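Local coordinates for protein putative ManD family dehydratase (PDB 3T6C) that dehydrates D-gluconate to 2-dehydro-3-deoxy-D-gluconate with low activity in vitro, using one magnesium ion per subunit, at residues I117-W122 with S354-C359; E220-S225 with E249-I254. One frame throughout, in Å; residues are numbered along the deposited sequence. Where two conformers were deposited one is given.

Interaction 1 (I117-W122 with S354-C359)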
loop_
_atom_site.group_PDB
_atom_site.type_symbol
_atom_site.label_atom_id
_atom_site.label_comp_id
_atom_site.label_asym_id
_atom_site.label_seq_id
_atom_site.Cartn_x
_atom_site.Cartn_y
_atom_site.Cartn_z
ATOM N N ILE A 117 -26.875 9.324 30.406
ATOM C CA ILE A 117 -27.603 8.079 30.664
ATOM C C ILE A 117 -26.659 6.950 31.031
ATOM O O ILE A 117 -26.829 6.299 32.052
ATOM C CB ILE A 117 -28.440 7.660 29.430
ATOM C CG1 ILE A 117 -29.533 8.704 29.126
ATOM C CG2 ILE A 117 -29.073 6.302 29.652
ATOM C CD1 ILE A 117 -30.257 9.198 30.337
ATOM N N ASP A 118 -25.655 6.731 30.187
ATOM C CA ASP A 118 -24.742 5.601 30.351
ATOM C C ASP A 118 -23.979 5.631 31.691
ATOM O O ASP A 118 -23.892 4.620 32.396
ATOM C CB ASP A 118 -23.757 5.547 29.181
ATOM C CG ASP A 118 -22.830 4.355 29.270
ATOM O OD1 ASP A 118 -23.301 3.202 28.984
ATOM O OD2 ASP A 118 -21.645 4.580 29.624
ATOM N N MET A 119 -23.426 6.796 32.038
ATOM C CA MET A 119 -22.686 6.910 33.314
ATOM C C MET A 119 -23.639 6.604 34.480
ATOM O O MET A 119 -23.258 5.931 35.455
ATOM C CB MET A 119 -22.042 8.309 33.478
ATOM C CG MET A 119 -20.926 8.574 32.533
ATOM S SD MET A 119 -20.107 10.061 33.119
ATOM C CE MET A 119 -19.010 10.360 31.725
ATOM N N ALA A 120 -24.875 7.133 34.421
ATOM C CA ALA A 120 -25.826 6.890 35.514
ATOM C C ALA A 120 -26.169 5.418 35.610
ATOM O O ALA A 120 -26.366 4.892 36.715
ATOM C CB ALA A 120 -27.082 7.698 35.300
ATOM N N LEU A 121 -26.235 4.721 34.495
ATOM C CA LEU A 121 -26.506 3.281 34.580
ATOM C C LEU A 121 -25.326 2.501 35.169
ATOM O O LEU A 121 -25.562 1.554 35.948
ATOM C CB LEU A 121 -26.849 2.709 33.188
ATOM C CG LEU A 121 -28.139 3.280 32.638
ATOM C CD1 LEU A 121 -28.369 2.815 31.199
ATOM C CD2 LEU A 121 -29.365 2.892 33.506
ATOM N N TRP A 122 -24.093 2.894 34.839
ATOM C CA TRP A 122 -22.948 2.290 35.486
ATOM C C TRP A 122 -22.940 2.591 36.991
ATOM O O TRP A 122 -22.556 1.704 37.778
ATOM C CB TRP A 122 -21.650 2.785 34.832
ATOM C CG TRP A 122 -21.278 1.941 33.652
ATOM C CD1 TRP A 122 -21.396 2.296 32.328
ATOM C CD2 TRP A 122 -20.808 0.582 33.662
ATOM N NE1 TRP A 122 -20.990 1.244 31.512
ATOM C CE2 TRP A 122 -20.616 0.194 32.303
ATOM C CE3 TRP A 122 -20.519 -0.351 34.688
ATOM C CZ2 TRP A 122 -20.151 -1.070 31.937
ATOM C CZ3 TRP A 122 -20.047 -1.624 34.326
ATOM C CH2 TRP A 122 -19.872 -1.971 32.956
ATOM N N SER A 354 -18.309 17.707 34.722
ATOM C CA SER A 354 -18.797 17.757 36.111
ATOM C C SER A 354 -17.940 16.851 36.974
ATOM O O SER A 354 -17.221 16.010 36.452
ATOM C CB SER A 354 -20.263 17.314 36.206
ATOM O OG SER A 354 -20.333 15.931 36.014
ATOM N N PRO A 355 -18.022 16.988 38.322
ATOM C CA PRO A 355 -17.272 16.042 39.132
ATOM C C PRO A 355 -17.668 14.566 38.893
ATOM O O PRO A 355 -16.848 13.692 39.160
ATOM C CB PRO A 355 -17.664 16.438 40.551
ATOM C CG PRO A 355 -17.767 17.956 40.448
ATOM C CD PRO A 355 -18.506 18.139 39.110
ATOM N N ILE A 356 -18.892 14.309 38.432
ATOM C CA ILE A 356 -19.315 12.968 38.007
ATOM C C ILE A 356 -18.432 12.452 36.864
ATOM O O ILE A 356 -17.936 11.303 36.936
ATOM C CB ILE A 356 -20.780 12.980 37.598
ATOM C CG1 ILE A 356 -21.636 13.461 38.746
ATOM C CG2 ILE A 356 -21.233 11.561 37.149
ATOM C CD1 ILE A 356 -23.024 13.959 38.284
ATOM N N GLY A 357 -18.195 13.312 35.855
ATOM C CA GLY A 357 -17.325 12.998 34.716
ATOM C C GLY A 357 -15.873 12.820 35.159
ATOM O O GLY A 357 -15.182 11.918 34.679
ATOM N N VAL A 358 -15.438 13.646 36.111
ATOM C CA VAL A 358 -14.083 13.489 36.661
ATOM C C VAL A 358 -13.931 12.126 37.306
ATOM O O VAL A 358 -12.925 11.426 37.089
ATOM C CB VAL A 358 -13.791 14.583 37.690
ATOM C CG1 VAL A 358 -12.458 14.310 38.417
ATOM C CG2 VAL A 358 -13.740 15.903 36.960
ATOM N N CYS A 359 -14.930 11.709 38.089
ATOM C CA CYS A 359 -14.892 10.367 38.704
ATOM C C CYS A 359 -14.929 9.257 37.663
ATOM O O CYS A 359 -14.173 8.296 37.763
ATOM C CB CYS A 359 -16.051 10.186 39.700
ATOM S SG CYS A 359 -15.849 11.160 41.210
#
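Met119 reaches from helix 108-129 to the first turn of helix 355-367, meeting Ile356 and Gly357. Its CB leaves the backbone toward the second helix, and CG turns away from the methionine carbonyl carbon (chi1 -69°), but neither atom touches that helix. The remaining torsions are extended, so the chain is close to its full length. Contact begins at SD, with Ile356 CG2 4.4 Å from Met119 SD. The terminal methyl turns away from Ile356 to the bare backbone of Gly357, Met119 CE lying 4.3 Å from Gly357 CA. A long, flexible, unbranched thioether suits this separation, since the nearest pair of CA atoms, Met119 CA and Gly357 CA, is 8.2 Å apart. Glycine lets the methyl meet the helix backbone directly, and the branched Ile356 also packs on Val46 and Leu59 of the N-terminal sheet. Ser354 is the N-cap of this helix: its OG accepts from Gly357 N at 3.4 Å, a weak capping bond in the turn that Met119 CE touches. Ile322 and Cys61 add to the methionine's apolar surroundings. The contact lies at the interface between the N-terminal capping domain and the C-terminal barrel domain, an arrangement characteristic of the enolase superfamily; the barrel helix here is the one that follows the loop bearing substrate-binding His348 and Asp352.

Interaction 2 (E220-S225 with E249-I254); sequences EAYAKS and ERITPI
Ile251 pushes one methyl, CG2, against the edge of the Tyr222 ring. Ile251 CG2 lies in the ring plane, 3.6 Å from Tyr222 CD2 and 3.7 Å from Tyr222 CE2, and the two side chains cross at about a right angle. Tyr222 reaches this position with CG anti to its backbone N (chi1 159°), which swings the ring off the helix toward the loop. In Ile251, CG1 is set between the backbone N and the carbonyl carbon (chi1 57°), which leaves CG2 anti to that carbon and aimed at the tyrosine. Beside the ring, the small Ala223 lets the backbones close to 7.3 Å between its CA and Ile251 CA; its CB adds a looser touch on CG2. Tyr222 OH is hydrogen-bonded to His245 NE2, while its ring edge meets an apolar methyl. Tyr222 O takes two donors from Ser225, the backbone N and OG, the latter at 2.8 Å on a lone pair. Thr252, at the N-cap of helix 253-262, shares a weak bond between its OG1 and Asn255 N; Met259 of that helix packs on Tyr222, Ala223 and Ile251 alike. The contact thus joins helix 219-237, which precedes barrel strand 242-246, to the loop after that strand and to the helix it leads into.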
loop_
_atom_site.group_PDB
_atom_site.type_symbol
_atom_site.label_atom_id
_atom_site.label_comp_id
_atom_site.label_asym_id
_atom_site.label_seq_id
_atom_site.Cartn_x
_atom_site.Cartn_y
_atom_site.Cartn_z
ATOM N N GLU A 220 1.732 32.035 12.990
ATOM C CA GLU A 220 3.152 31.961 12.673
ATOM C C GLU A 220 3.952 32.404 13.889
ATOM O O GLU A 220 4.932 31.741 14.273
ATOM C CB GLU A 220 3.480 32.833 11.463
ATOM C CG GLU A 220 3.161 32.085 10.127
ATOM C CD GLU A 220 1.774 32.301 9.650
ATOM O OE1 GLU A 220 1.128 33.271 10.175
ATOM O OE2 GLU A 220 1.334 31.533 8.702
ATOM N N ALA A 221 3.538 33.515 14.509
ATOM C CA ALA A 221 4.268 34.000 15.679
ATOM C C ALA A 221 4.134 33.028 16.832
ATOM O O ALA A 221 5.088 32.804 17.585
ATOM C CB ALA A 221 3.748 35.411 16.053
ATOM N N TYR A 222 2.956 32.463 16.986
ATOM C CA TYR A 222 2.735 31.406 17.996
ATOM C C TYR A 222 3.711 30.225 17.755
ATOM O O TYR A 222 4.462 29.834 18.668
ATOM C CB TYR A 222 1.265 30.971 17.979
ATOM C CG TYR A 222 1.113 29.596 18.589
ATOM C CD1 TYR A 222 1.273 29.386 19.967
ATOM C CD2 TYR A 222 0.843 28.536 17.791
ATOM C CE1 TYR A 222 1.190 28.056 20.493
ATOM C CE2 TYR A 222 0.744 27.243 18.289
ATOM C CZ TYR A 222 0.913 27.005 19.629
ATOM O OH TYR A 222 0.824 25.688 20.061
ATOM N N ALA A 223 3.728 29.657 16.541
ATOM C CA ALA A 223 4.503 28.415 16.292
ATOM C C ALA A 223 5.966 28.666 16.586
ATOM O O ALA A 223 6.617 27.858 17.225
ATOM C CB ALA A 223 4.346 27.968 14.861
ATOM N N LYS A 224 6.477 29.815 16.148
ATOM C CA LYS A 224 7.916 30.105 16.369
ATOM C C LYS A 224 8.224 30.294 17.855
ATOM O O LYS A 224 9.342 29.998 18.297
ATOM C CB LYS A 224 8.350 31.314 15.521
ATOM C CG LYS A 224 8.244 31.077 14.020
ATOM C CD LYS A 224 8.562 32.367 13.249
ATOM C CE LYS A 224 8.580 32.167 11.736
ATOM N NZ LYS A 224 7.242 32.348 11.127
ATOM N N SER A 225 7.267 30.743 18.646
ATOM C CA SER A 225 7.537 31.033 20.038
ATOM C C SER A 225 7.765 29.756 20.826
ATOM O O SER A 225 8.420 29.778 21.890
ATOM C CB SER A 225 6.386 31.846 20.666
ATOM O OG SER A 225 5.257 31.038 21.039
ATOM N N GLU A 249 -5.065 22.845 17.658
ATOM C CA GLU A 249 -5.413 22.984 16.211
ATOM C C GLU A 249 -5.173 24.405 15.637
ATOM O O GLU A 249 -5.796 24.751 14.637
ATOM C CB GLU A 249 -6.868 22.503 15.896
ATOM C CG GLU A 249 -8.026 23.285 16.622
ATOM C CD GLU A 249 -9.464 22.802 16.287
ATOM O OE1 GLU A 249 -9.611 21.822 15.521
ATOM O OE2 GLU A 249 -10.433 23.463 16.769
ATOM N N ARG A 250 -4.230 25.164 16.218
ATOM C CA ARG A 250 -4.104 26.586 15.877
ATOM C C ARG A 250 -3.151 26.882 14.738
ATOM O O ARG A 250 -2.913 28.051 14.436
ATOM C CB ARG A 250 -3.668 27.384 17.114
ATOM C CG ARG A 250 -4.748 27.513 18.153
ATOM C CD ARG A 250 -5.829 28.449 17.674
ATOM N NE ARG A 250 -6.895 28.694 18.672
ATOM C CZ ARG A 250 -7.270 29.887 19.118
ATOM N NH1 ARG A 250 -6.662 31.017 18.732
ATOM N NH2 ARG A 250 -8.305 29.952 19.963
ATOM N N ILE A 251 -2.582 25.866 14.088
ATOM C CA ILE A 251 -1.599 26.106 13.025
ATOM C C ILE A 251 -1.865 25.151 11.850
ATOM O O ILE A 251 -2.635 24.179 11.995
ATOM C CB ILE A 251 -0.133 25.919 13.519
ATOM C CG1 ILE A 251 0.056 24.514 14.087
ATOM C CG2 ILE A 251 0.187 26.949 14.652
ATOM C CD1 ILE A 251 1.420 24.347 14.823
ATOM N N THR A 252 -1.267 25.418 10.707
ATOM C CA THR A 252 -1.474 24.504 9.575
ATOM C C THR A 252 -0.765 23.170 9.797
ATOM O O THR A 252 0.207 23.108 10.570
ATOM C CB THR A 252 -0.900 25.075 8.259
ATOM O OG1 THR A 252 0.512 25.232 8.371
ATOM C CG2 THR A 252 -1.596 26.414 7.871
ATOM N N PRO A 253 -1.202 22.092 9.122
ATOM C CA PRO A 253 -0.567 20.800 9.422
ATOM C C PRO A 253 0.950 20.766 9.190
ATOM O O PRO A 253 1.694 20.223 10.025
ATOM C CB PRO A 253 -1.328 19.813 8.505
ATOM C CG PRO A 253 -2.760 20.443 8.374
ATOM C CD PRO A 253 -2.445 21.965 8.314
ATOM N N ILE A 254 1.430 21.362 8.106
ATOM C CA ILE A 254 2.840 21.272 7.839
ATOM C C ILE A 254 3.600 22.040 8.931
ATOM O O ILE A 254 4.688 21.633 9.373
ATOM C CB ILE A 254 3.164 21.746 6.423
ATOM C CG1 ILE A 254 4.630 21.501 6.079
ATOM C CG2 ILE A 254 2.854 23.217 6.282
ATOM C CD1 ILE A 254 5.046 20.038 6.064
#

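Both contacts are buried, chiefly apolar and built round one long or ringed side chain, yet they lie on opposite sides of the chain's centre with their centres 36 Å apart. Interaction 1 joins two domains, an N-terminal helix to a barrel helix, by a long aliphatic thioether reaching another helix. Interaction 2 stays within the barrel domain, uses an aromatic edge against a methyl, and buries more surface, 141 against 89 Å². It is farther from the chain's centre and has charged, partly exposed flanks: Lys224 forms a salt bridge with Glu242 of a neighbouring subunit. They share no helix or strand, but both set a helix N-cap beside an apolar contact.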